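Local coordinates for aminoacyl-tRNA synthetase-interacting multifunctional protein p43 (Plasmodium vivax, PDB 6IPA) that probably binds tRNA through its C-terminal EMAP II-like domain, as a multifunctional partner of aminoacyl-tRNA synthetases, at residues S77-R85 with R112-C120. Residues are numbered along the deposited sequence; the frame is centred on the assembly and turned at random.
Sequences SRDICSGLR and RKSHGMVLC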
loop_
_atom_site.group_PDB
_atom_site.type_symbol
_atom_site.label_atom_id
_atom_site.label_comp_id
_atom_site.label_asym_id
_atom_site.label_seq_id
_atom_site.Cartn_x
_atom_site.Cartn_y
_atom_site.Cartn_z
ATOM N N SER A 77 5.346 14.375 5.984
ATOM C CA SER A 77 5.194 12.938 5.940
ATOM C C SER A 77 3.782 12.609 6.446
ATOM O O SER A 77 3.243 13.316 7.282
ATOM C CB SER A 77 6.290 12.294 6.777
ATOM O OG SER A 77 6.165 10.885 6.785
ATOM N N ARG A 78 3.159 11.573 5.913
ATOM C CA ARG A 78 1.771 11.300 6.279
ATOM C C ARG A 78 1.699 10.418 7.495
ATOM O O ARG A 78 2.644 9.736 7.814
ATOM C CB ARG A 78 1.019 10.573 5.159
ATOM C CG ARG A 78 0.536 11.411 3.996
ATOM C CD ARG A 78 -0.424 10.589 3.106
ATOM N NE ARG A 78 -0.627 11.221 1.802
ATOM C CZ ARG A 78 -1.470 10.804 0.847
ATOM N NH1 ARG A 78 -2.249 9.747 0.995
ATOM N NH2 ARG A 78 -1.517 11.476 -0.296
ATOM N N ASP A 79 0.538 10.439 8.133
ATOM C CA ASP A 79 0.166 9.581 9.241
ATOM C C ASP A 79 -0.769 8.534 8.683
ATOM O O ASP A 79 -1.840 8.863 8.189
ATOM C CB ASP A 79 -0.584 10.388 10.302
ATOM C CG ASP A 79 0.343 11.324 11.106
ATOM O OD1 ASP A 79 1.327 10.827 11.733
ATOM O OD2 ASP A 79 0.059 12.550 11.131
ATOM N N ILE A 80 -0.351 7.280 8.754
ATOM C CA ILE A 80 -1.129 6.162 8.270
ATOM C C ILE A 80 -1.178 5.115 9.399
ATOM O O ILE A 80 -0.126 4.690 9.899
ATOM C CB ILE A 80 -0.470 5.539 6.998
ATOM C CG1 ILE A 80 -0.589 6.470 5.776
ATOM C CG2 ILE A 80 -1.080 4.198 6.630
ATOM C CD1 ILE A 80 0.355 6.137 4.619
ATOM N N CYS A 81 -2.383 4.681 9.768
ATOM C CA CYS A 81 -2.551 3.476 10.618
ATOM C C CYS A 81 -2.398 2.122 9.858
ATOM O O CYS A 81 -2.629 2.034 8.653
ATOM C CB CYS A 81 -3.908 3.513 11.336
ATOM S SG CYS A 81 -4.009 4.751 12.669
ATOM N N SER A 82 -2.006 1.069 10.582
ATOM C CA SER A 82 -1.941 -0.277 10.017
ATOM C C SER A 82 -2.276 -1.325 11.067
ATOM O O SER A 82 -1.833 -1.240 12.227
ATOM C CB SER A 82 -0.554 -0.558 9.464
ATOM O OG SER A 82 -0.544 -1.794 8.773
ATOM N N GLY A 83 -3.017 -2.339 10.632
ATOM C CA GLY A 83 -3.450 -3.425 11.481
ATOM C C GLY A 83 -2.490 -4.583 11.432
ATOM O O GLY A 83 -2.900 -5.722 11.297
ATOM N N LEU A 84 -1.200 -4.299 11.543
ATOM C CA LEU A 84 -0.180 -5.344 11.641
ATOM C C LEU A 84 0.367 -5.499 13.064
ATOM O O LEU A 84 1.386 -6.147 13.231
ATOM C CB LEU A 84 1.000 -4.997 10.727
ATOM C CG LEU A 84 0.732 -4.854 9.231
ATOM C CD1 LEU A 84 1.646 -3.798 8.612
ATOM C CD2 LEU A 84 0.890 -6.194 8.521
ATOM N N ARG A 85 -0.267 -4.928 14.088
ATOM C CA ARG A 85 0.332 -4.986 15.458
ATOM C C ARG A 85 0.483 -6.421 16.013
ATOM O O ARG A 85 1.502 -6.748 16.604
ATOM C CB ARG A 85 -0.422 -4.088 16.453
ATOM N N ARG A 112 -6.945 8.871 16.201
ATOM C CA ARG A 112 -5.829 8.965 15.265
ATOM C C ARG A 112 -6.107 9.079 13.766
ATOM O O ARG A 112 -6.761 8.250 13.196
ATOM C CB ARG A 112 -4.877 7.819 15.481
ATOM C CG ARG A 112 -4.227 7.848 16.828
ATOM C CD ARG A 112 -3.450 9.116 17.095
ATOM N NE ARG A 112 -2.944 9.088 18.448
ATOM C CZ ARG A 112 -1.704 8.786 18.788
ATOM N NH1 ARG A 112 -0.804 8.509 17.867
ATOM N NH2 ARG A 112 -1.359 8.782 20.052
ATOM N N LYS A 113 -5.534 10.106 13.144
ATOM C CA LYS A 113 -5.710 10.327 11.700
ATOM C C LYS A 113 -4.944 9.279 10.923
ATOM O O LYS A 113 -3.877 8.850 11.357
ATOM C CB LYS A 113 -5.225 11.725 11.275
ATOM C CG LYS A 113 -5.934 12.916 11.934
ATOM C CD LYS A 113 -7.415 13.003 11.578
ATOM C CE LYS A 113 -8.068 14.265 12.121
ATOM N NZ LYS A 113 -8.481 14.095 13.539
ATOM N N SER A 114 -5.513 8.882 9.788
ATOM C CA SER A 114 -4.944 7.892 8.874
ATOM C C SER A 114 -5.262 8.228 7.378
ATOM O O SER A 114 -6.398 8.137 6.950
ATOM C CB SER A 114 -5.522 6.532 9.214
ATOM O OG SER A 114 -4.944 5.557 8.385
ATOM N N HIS A 115 -4.264 8.597 6.601
ATOM C CA HIS A 115 -4.452 9.076 5.234
ATOM C C HIS A 115 -3.693 8.221 4.231
ATOM O O HIS A 115 -2.543 8.495 3.948
ATOM C CB HIS A 115 -3.971 10.525 5.140
ATOM C CG HIS A 115 -4.205 11.147 3.809
ATOM N ND1 HIS A 115 -3.512 12.262 3.372
ATOM C CD2 HIS A 115 -5.043 10.803 2.801
ATOM C CE1 HIS A 115 -3.929 12.584 2.164
ATOM N NE2 HIS A 115 -4.842 11.706 1.792
ATOM N N GLY A 116 -4.356 7.199 3.699
ATOM C CA GLY A 116 -3.748 6.205 2.804
ATOM C C GLY A 116 -3.706 4.834 3.495
ATOM O O GLY A 116 -4.291 4.664 4.551
ATOM N N MET A 117 -3.044 3.845 2.902
ATOM C CA MET A 117 -2.852 2.544 3.577
ATOM C C MET A 117 -1.681 1.786 2.934
ATOM O O MET A 117 -1.362 1.981 1.782
ATOM C CB MET A 117 -4.143 1.695 3.595
ATOM C CG MET A 117 -4.280 0.707 2.442
ATOM S SD MET A 117 -5.908 -0.047 2.139
ATOM C CE MET A 117 -6.038 -1.133 3.568
ATOM N N VAL A 118 -1.065 0.892 3.697
ATOM C CA VAL A 118 0.146 0.216 3.281
ATOM C C VAL A 118 -0.253 -1.142 2.770
ATOM O O VAL A 118 -1.130 -1.780 3.360
ATOM C CB VAL A 118 1.178 0.109 4.425
ATOM C CG1 VAL A 118 2.357 -0.727 3.980
ATOM C CG2 VAL A 118 1.620 1.493 4.866
ATOM N N LEU A 119 0.366 -1.555 1.656
ATOM C CA LEU A 119 -0.153 -2.692 0.905
ATOM C C LEU A 119 0.642 -3.932 1.287
ATOM O O LEU A 119 1.853 -3.819 1.475
ATOM C CB LEU A 119 -0.089 -2.458 -0.615
ATOM C CG LEU A 119 -0.866 -1.393 -1.426
ATOM C CD1 LEU A 119 -0.531 -1.266 -2.902
ATOM C CD2 LEU A 119 -2.338 -1.606 -1.297
ATOM N N CYS A 120 -0.036 -5.087 1.380
ATOM C CA CYS A 120 0.576 -6.355 1.831
ATOM C C CYS A 120 0.071 -7.584 1.112
ATOM O O CYS A 120 -1.042 -7.623 0.602
ATOM C CB CYS A 120 0.263 -6.652 3.298
ATOM S SG CYS A 120 0.619 -5.376 4.498
#
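Arg78 lays its guanidinium flat over the ring of His115, the two planes 1° apart and their centres separated by 3.6 Å, in a parallel stack. CE1 lies over the centre of the guanidinium, and NH1 over the centre of the imidazole, so the two groups are offset. The extended Arg78 chain also brings NH1 to His115 O, 3.2 Å away; that oxygen is in the guanidinium plane, although the donor stands well above the carbonyl plane. NH1 is shared with Ala102 O and NH2 pairs with Glu74, so NH1 and NH2 both have partners, which should restrict rotation of the group.

Strand 78-82, at the edge of its sheet, meets strand 112-114 nearly at right angles (98°), and only a short patch of backbone can pair. His115 N donates to Asp79 O at 2.9 Å, in the carbonyl plane, and Ser114 CA adds a CH···O contact to the same oxygen. Two residues along strand 78-82, Cys81 N donates to Ser114 OG at 3.0 Å, the hydroxyl turned anti to its own N (chi1 -177°). Beside this crossing Ile80 packs tightly, CG1 lying 3.4 Å from His115 O and CG2 reaching Val118 CG2, with Ile70 of strand 66-71 completing the apolar layer.

The fit is looser between Leu84 and Cys120, where CD2 and SG are 4.1 Å apart, and on the exposed flank, where Lys113 turns its amine to Ser108 OG. Within the OB-fold tRNA-binding domain, segment 112-120 thus crosses over the edge strand, and a serine hydroxyl accepts a strand N-H. The stack and the bonds to His115 O, Ala102 O and Glu74 would hold the Arg78 guanidinium in a set orientation, with Glu74 probably offsetting part of its charge.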